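Local coordinates for protein cysteine S-methyltransferase NleE (Escherichia coli O157:H7, PDB 4R29) that probably methylates a zinc-finger cysteine of host TAB2 and TAB3 using S-adenosylmethionine, thereby blocking NF-kappa-B activation, at residues K134-E139 / I146-R151. The protein carries 1 engineered substitution. Residues are numbered along the deposited sequence; the frame is centred on the assembly and turned at random.
Sequences KIFPKE and IVVVYR
Ile-146 sits beneath the ring of Phe-136 near the loop end of an antiparallel beta hairpin, whose strands 131-137 and 145-151 belong to the three-stranded sheet of this Rossmann-like methyltransferase. A chi1 of 52° sets Phe-136 CG between the backbone N and the carbonyl carbon. The ring lies over Ile-146, whose CB meets one ring face in a CH-pi contact, 4.0 Å from the centroid but displaced toward the rim, where CE2 and CZ are its nearest atoms; Ile-146 CG2 touches Phe-136 CZ at 3.8 Å. The backbones of this pair are joined by two hydrogen bonds, as are those of Lys-134 and Val-148. Between them, the non-hydrogen-bonded pair Ile-135 and Val-147 puts its side chains on the opposite face. On the Phe-136 face, helix 155-181 packs against Val-148, whose side chain is about 8 Å from the bound S-adenosylmethionine. Ile-146 also touches Gln-111 of strand 109-114, a residue that binds this cofactor. Farther from the hairpin loop, Lys-134 runs its aliphatic chain past the Tyr-150 ring: Lys-134 CG approaches Tyr-150 CE1 at 3.8 Å, near the ring plane, and Lys-134 CE lies 3.8 Å from the phenol OH.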
ATOM      1  N   LYS A 134       1.509   1.728  -7.190  1.00 23.33           N
ATOM      2  CA  LYS A 134       0.701   0.725  -7.878  1.00 22.72           C
ATOM      3  C   LYS A 134      -0.509   0.425  -6.995  1.00 24.46           C
ATOM      4  O   LYS A 134      -0.354   0.103  -5.813  1.00 23.84           O
ATOM      5  CB  LYS A 134       1.510  -0.541  -8.173  1.00 22.85           C
ATOM      6  CG  LYS A 134       2.580  -0.351  -9.252  1.00 30.32           C
ATOM      7  CD  LYS A 134       3.398  -1.642  -9.503  1.00 33.50           C
ATOM      8  CE  LYS A 134       4.410  -1.490 -10.645  1.00 33.28           C
ATOM      9  NZ  LYS A 134       3.799  -1.692 -11.996  1.00 38.96           N
ATOM     10  N   ILE A 135      -1.709   0.575  -7.549  1.00 21.40           N
ATOM     11  CA  ILE A 135      -2.933   0.477  -6.761  1.00 24.37           C
ATOM     12  C   ILE A 135      -3.827  -0.615  -7.314  1.00 29.42           C
ATOM     13  O   ILE A 135      -3.938  -0.768  -8.530  1.00 26.75           O
ATOM     14  CB  ILE A 135      -3.733   1.794  -6.782  1.00 26.54           C
ATOM     15  CG1 ILE A 135      -2.853   2.968  -6.352  1.00 24.01           C
ATOM     16  CG2 ILE A 135      -4.977   1.677  -5.893  1.00 27.75           C
ATOM     17  CD1 ILE A 135      -3.448   4.350  -6.647  1.00 29.26           C
ATOM     18  N   PHE A 136      -4.460  -1.370  -6.420  1.00 27.49           N
ATOM     19  CA  PHE A 136      -5.447  -2.370  -6.829  1.00 28.33           C
ATOM     20  C   PHE A 136      -6.347  -2.782  -5.678  1.00 28.09           C
ATOM     21  O   PHE A 136      -5.969  -2.651  -4.515  1.00 27.06           O
ATOM     22  CB  PHE A 136      -4.782  -3.600  -7.442  1.00 25.64           C
ATOM     23  CG  PHE A 136      -3.708  -4.194  -6.589  1.00 28.37           C
ATOM     24  CD1 PHE A 136      -2.412  -3.696  -6.637  1.00 26.35           C
ATOM     25  CD2 PHE A 136      -3.983  -5.252  -5.748  1.00 27.58           C
ATOM     26  CE1 PHE A 136      -1.409  -4.242  -5.859  1.00 27.74           C
ATOM     27  CE2 PHE A 136      -2.974  -5.806  -4.951  1.00 32.79           C
ATOM     28  CZ  PHE A 136      -1.685  -5.295  -5.012  1.00 25.43           C
ATOM     29  N   PRO A 137      -7.548  -3.285  -6.007  1.00 29.14           N
ATOM     30  CA  PRO A 137      -8.522  -3.714  -4.999  1.00 31.35           C
ATOM     31  C   PRO A 137      -7.945  -4.785  -4.073  1.00 29.47           C
ATOM     32  O   PRO A 137      -7.205  -5.649  -4.523  1.00 27.90           O
ATOM     33  CB  PRO A 137      -9.658  -4.322  -5.844  1.00 31.12           C
ATOM     34  CG  PRO A 137      -9.533  -3.676  -7.188  1.00 29.26           C
ATOM     35  CD  PRO A 137      -8.045  -3.489  -7.383  1.00 29.15           C
ATOM     36  N   LYS A 138      -8.282  -4.730  -2.792  1.00 30.44           N
ATOM     37  CA  LYS A 138      -7.862  -5.779  -1.895  1.00 34.36           C
ATOM     38  C   LYS A 138      -8.657  -7.027  -2.184  1.00 42.94           C
ATOM     39  O   LYS A 138      -9.883  -6.979  -2.305  1.00 42.03           O
ATOM     40  CB  LYS A 138      -8.048  -5.401  -0.431  1.00 36.10           C
ATOM     41  CG  LYS A 138      -7.628  -6.522   0.513  1.00 34.62           C
ATOM     42  CD  LYS A 138      -7.251  -5.997   1.899  1.00 39.81           C
ATOM     43  CE  LYS A 138      -7.054  -7.135   2.909  1.00 47.02           C
ATOM     44  NZ  LYS A 138      -6.542  -8.397   2.277  1.00 56.11           N
ATOM     45  N   GLU A 139      -7.934  -8.135  -2.319  1.00 45.19           N
ATOM     46  CA  GLU A 139      -8.509  -9.473  -2.322  1.00 47.69           C
ATOM     47  C   GLU A 139      -9.544  -9.605  -1.201  1.00 47.05           C
ATOM     48  O   GLU A 139      -9.318  -9.141  -0.083  1.00 45.48           O
ATOM     49  CB  GLU A 139      -7.382 -10.490  -2.100  1.00 47.35           C
ATOM     50  CG  GLU A 139      -7.826 -11.936  -2.046  1.00 53.02           C
ATOM     51  CD  GLU A 139      -8.307 -12.429  -3.391  1.00 52.71           C
ATOM     52  OE1 GLU A 139      -8.412 -11.600  -4.328  1.00 54.52           O
ATOM     53  OE2 GLU A 139      -8.572 -13.642  -3.509  1.00 45.42           O
ATOM     54  N   ILE A 146      -5.194  -1.897  -2.042  1.00 28.46           N
ATOM     55  CA  ILE A 146      -3.776  -1.986  -1.712  1.00 23.83           C
ATOM     56  C   ILE A 146      -3.003  -0.897  -2.463  1.00 24.17           C
ATOM     57  O   ILE A 146      -3.232  -0.669  -3.654  1.00 22.35           O
ATOM     58  CB  ILE A 146      -3.192  -3.362  -2.124  1.00 25.27           C
ATOM     59  CG1 ILE A 146      -4.021  -4.500  -1.541  1.00 24.99           C
ATOM     60  CG2 ILE A 146      -1.724  -3.482  -1.711  1.00 22.38           C
ATOM     61  CD1 ILE A 146      -3.885  -4.624  -0.080  1.00 26.12           C
ATOM     62  N   VAL A 147      -2.083  -0.238  -1.764  1.00 23.97           N
ATOM     63  CA  VAL A 147      -1.161   0.696  -2.397  1.00 17.34           C
ATOM     64  C   VAL A 147       0.276   0.254  -2.215  1.00 16.06           C
ATOM     65  O   VAL A 147       0.763   0.102  -1.092  1.00 19.14           O
ATOM     66  CB  VAL A 147      -1.317   2.123  -1.838  1.00 18.90           C
ATOM     67  CG1 VAL A 147      -0.466   3.104  -2.655  1.00 15.56           C
ATOM     68  CG2 VAL A 147      -2.800   2.529  -1.817  1.00 16.17           C
ATOM     69  N   VAL A 148       0.958   0.039  -3.331  1.00 17.61           N
ATOM     70  CA  VAL A 148       2.379  -0.268  -3.320  1.00 18.04           C
ATOM     71  C   VAL A 148       3.141   0.982  -3.764  1.00 18.00           C
ATOM     72  O   VAL A 148       3.078   1.386  -4.936  1.00 17.74           O
ATOM     73  CB  VAL A 148       2.718  -1.453  -4.267  1.00 20.44           C
ATOM     74  CG1 VAL A 148       4.203  -1.805  -4.205  1.00 15.76           C
ATOM     75  CG2 VAL A 148       1.872  -2.690  -3.928  1.00 18.28           C
ATOM     76  N   VAL A 149       3.850   1.597  -2.822  1.00 16.25           N
ATOM     77  CA  VAL A 149       4.578   2.836  -3.088  1.00 17.65           C
ATOM     78  C   VAL A 149       6.090   2.553  -3.217  1.00 18.58           C
ATOM     79  O   VAL A 149       6.671   1.842  -2.389  1.00 17.23           O
ATOM     80  CB  VAL A 149       4.276   3.905  -1.985  1.00 20.23           C
ATOM     81  CG1 VAL A 149       4.596   3.353  -0.596  1.00 16.98           C
ATOM     82  CG2 VAL A 149       5.025   5.238  -2.248  1.00 18.64           C
ATOM     83  N   TYR A 150       6.712   3.085  -4.268  1.00 21.01           N
ATOM     84  CA  TYR A 150       8.131   2.823  -4.532  1.00 21.48           C
ATOM     85  C   TYR A 150       8.905   4.024  -5.108  1.00 20.20           C
ATOM     86  O   TYR A 150       8.313   4.953  -5.679  1.00 17.41           O
ATOM     87  CB  TYR A 150       8.307   1.589  -5.430  1.00 20.95           C
ATOM     88  CG  TYR A 150       7.699   1.701  -6.825  1.00 20.67           C
ATOM     89  CD1 TYR A 150       6.345   1.435  -7.039  1.00 19.75           C
ATOM     90  CD2 TYR A 150       8.488   2.055  -7.928  1.00 21.20           C
ATOM     91  CE1 TYR A 150       5.782   1.508  -8.305  1.00 22.17           C
ATOM     92  CE2 TYR A 150       7.943   2.148  -9.208  1.00 21.60           C
ATOM     93  CZ  TYR A 150       6.585   1.876  -9.390  1.00 28.46           C
ATOM     94  OH  TYR A 150       6.027   1.972 -10.646  1.00 27.89           O
ATOM     95  N   ARG A 151      10.228   4.000  -4.926  1.00 19.80           N
ATOM     96  CA  ARG A 151      11.127   5.000  -5.514  1.00 20.41           C
ATOM     97  C   ARG A 151      11.351   4.661  -6.976  1.00 21.50           C
ATOM     98  O   ARG A 151      11.865   3.586  -7.299  1.00 22.20           O
ATOM     99  CB  ARG A 151      12.498   5.003  -4.825  1.00 21.02           C
ATOM    100  CG  ARG A 151      12.495   5.185  -3.310  1.00 19.62           C
ATOM    101  CD  ARG A 151      12.050   6.570  -2.892  1.00 21.20           C
ATOM    102  NE  ARG A 151      12.807   7.641  -3.546  1.00 21.68           N
ATOM    103  CZ  ARG A 151      12.971   8.859  -3.038  1.00 23.46           C
ATOM    104  NH1 ARG A 151      12.467   9.159  -1.835  1.00 20.46           N
ATOM    105  NH2 ARG A 151      13.661   9.773  -3.720  1.00 22.44           N
TER